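Local coordinates for CS1 fimbrial subunit A (Escherichia coli, PDB 4HJI), which forms the CS1 pilus as its pilin subunit, building a chaperone-usher fimbria that enables enterotoxigenic cells to colonize the epithelium of specific host organs, at residues A140-A143 against G144-G148. Residues are numbered along the deposited sequence; the frame is centred on the assembly and turned at random.
Sequences ALTA and GQYQG
With CG of Y146 anti to its carbonyl carbon (chi1 -64°) and OG1 of T142 set between its own backbone N and carbonyl carbon (chi1 64°), the phenol reaches back along the loop so that its OH comes up to T142, the two side chains crossing at roughly a right angle. The phenol OH of Y146 donates a very short hydrogen bond, 2.5 Å, to the backbone O of T142. That carbonyl oxygen lies at the edge of the ring and in its plane, 3.4 Å from CE1 of Y146. The hydroxyl OG1 of T142 stands 2.9 Å from OH of Y146, placing a second oxygen beside the phenol. A side chain four residues on thus bridges the bend through A143 and G144. G144 sits at backbone angles where any CB would collide with O of A143. A phenylalanine in place of Y146 would keep the ring but would probably leave the carbonyl of T142 without this donor and the loop end less firmly tied. The loop follows strand 119-131 and leads into strand 144-156, which runs antiparallel between strands 68-80 and 163-173 in this pilin subunit; the buried Y146 ring packs against L78, N80, L86 and V173, while its backbone pairs with A171 of strand 163-173.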
ATOM      1  N   ALA A 140     -24.846   5.514  -4.817  1.00 39.95           N
ATOM      2  CA  ALA A 140     -24.225   6.805  -5.113  1.00 40.27           C
ATOM      3  C   ALA A 140     -23.329   7.280  -3.967  1.00 39.18           C
ATOM      4  O   ALA A 140     -23.271   6.664  -2.905  1.00 39.11           O
ATOM      5  CB  ALA A 140     -25.297   7.843  -5.411  1.00 41.96           C
ATOM      6  N   LEU A 141     -22.643   8.397  -4.195  1.00 38.98           N
ATOM      7  CA  LEU A 141     -21.683   8.938  -3.236  1.00 37.51           C
ATOM      8  C   LEU A 141     -22.408   9.538  -2.039  1.00 37.05           C
ATOM      9  O   LEU A 141     -23.013  10.607  -2.150  1.00 38.04           O
ATOM     10  CB  LEU A 141     -20.810  10.015  -3.898  1.00 38.18           C
ATOM     11  CG  LEU A 141     -19.785   9.560  -4.946  1.00 37.83           C
ATOM     12  CD1 LEU A 141     -20.438   9.177  -6.268  1.00 39.00           C
ATOM     13  CD2 LEU A 141     -18.725  10.636  -5.154  1.00 38.04           C
ATOM     14  N   THR A 142     -22.349   8.846  -0.900  1.00 35.01           N
ATOM     15  CA  THR A 142     -23.008   9.311   0.319  1.00 34.58           C
ATOM     16  C   THR A 142     -21.994   9.830   1.329  1.00 32.36           C
ATOM     17  O   THR A 142     -20.891   9.289   1.468  1.00 31.10           O
ATOM     18  CB  THR A 142     -23.863   8.208   0.985  1.00 34.98           C
ATOM     19  OG1 THR A 142     -23.023   7.131   1.419  1.00 34.41           O
ATOM     20  CG2 THR A 142     -24.912   7.673   0.026  1.00 36.23           C
ATOM     21  N   ALA A 143     -22.381  10.884   2.034  1.00 32.00           N
ATOM     22  CA  ALA A 143     -21.590  11.413   3.134  1.00 30.61           C
ATOM     23  C   ALA A 143     -21.481  10.391   4.258  1.00 29.22           C
ATOM     24  O   ALA A 143     -22.391   9.591   4.472  1.00 29.33           O
ATOM     25  CB  ALA A 143     -22.213  12.690   3.657  1.00 31.96           C
ATOM     26  N   GLY A 144     -20.354  10.428   4.962  1.00 27.39           N
ATOM     27  CA  GLY A 144     -20.120   9.545   6.096  1.00 26.30           C
ATOM     28  C   GLY A 144     -18.818   8.793   5.964  1.00 24.60           C
ATOM     29  O   GLY A 144     -17.956   9.121   5.151  1.00 23.86           O
ATOM     30  N   GLN A 145     -18.689   7.750   6.773  1.00 23.51           N
ATOM     31  CA  GLN A 145     -17.419   7.073   6.938  1.00 22.09           C
ATOM     32  C   GLN A 145     -17.340   5.806   6.111  1.00 20.72           C
ATOM     33  O   GLN A 145     -18.331   5.101   5.933  1.00 20.71           O
ATOM     34  CB  GLN A 145     -17.210   6.763   8.413  1.00 22.83           C
ATOM     35  CG  GLN A 145     -17.300   7.995   9.300  1.00 24.23           C
ATOM     36  CD  GLN A 145     -16.704   7.749  10.679  1.00 24.90           C
ATOM     37  OE1 GLN A 145     -17.093   8.380  11.666  1.00 26.47           O
ATOM     38  NE2 GLN A 145     -15.735   6.829  10.748  1.00 24.66           N
ATOM     39  N   TYR A 146     -16.142   5.549   5.593  1.00 19.21           N
ATOM     40  CA  TYR A 146     -15.832   4.392   4.772  1.00 18.39           C
ATOM     41  C   TYR A 146     -14.566   3.759   5.337  1.00 17.43           C
ATOM     42  O   TYR A 146     -13.682   4.478   5.800  1.00 17.20           O
ATOM     43  CB  TYR A 146     -15.582   4.841   3.328  1.00 18.32           C
ATOM     44  CG  TYR A 146     -16.799   5.443   2.662  1.00 19.28           C
ATOM     45  CD1 TYR A 146     -17.232   6.727   2.982  1.00 19.89           C
ATOM     46  CD2 TYR A 146     -17.535   4.711   1.732  1.00 19.67           C
ATOM     47  CE1 TYR A 146     -18.356   7.278   2.381  1.00 20.94           C
ATOM     48  CE2 TYR A 146     -18.663   5.252   1.128  1.00 20.74           C
ATOM     49  CZ  TYR A 146     -19.066   6.527   1.461  1.00 21.34           C
ATOM     50  OH  TYR A 146     -20.187   7.025   0.846  1.00 22.63           O
ATOM     51  N   GLN A 147     -14.500   2.427   5.300  0.50 17.06           N
ATOM     52  CA  GLN A 147     -13.407   1.664   5.900  0.50 16.44           C
ATOM     53  C   GLN A 147     -13.009   0.478   5.071  0.50 16.17           C
ATOM     54  O   GLN A 147     -13.863  -0.179   4.492  0.50 16.57           O
ATOM     55  CB  GLN A 147     -13.851   1.038   7.216  0.50 16.75           C
ATOM     56  CG  GLN A 147     -14.105   1.990   8.344  0.50 17.15           C
ATOM     57  CD  GLN A 147     -14.105   1.250   9.671  0.50 17.41           C
ATOM     58  OE1 GLN A 147     -13.340   1.583  10.552  0.50 17.38           O
ATOM     59  NE2 GLN A 147     -14.921   0.202   9.783  0.50 17.84           N
ATOM     60  N   GLY A 148     -11.721   0.161   5.075  1.00 15.65           N
ATOM     61  CA  GLY A 148     -11.245  -1.060   4.434  1.00 15.81           C
ATOM     62  C   GLY A 148      -9.816  -1.349   4.818  1.00 15.58           C
ATOM     63  O   GLY A 148      -9.191  -0.561   5.510  1.00 15.21           O
TER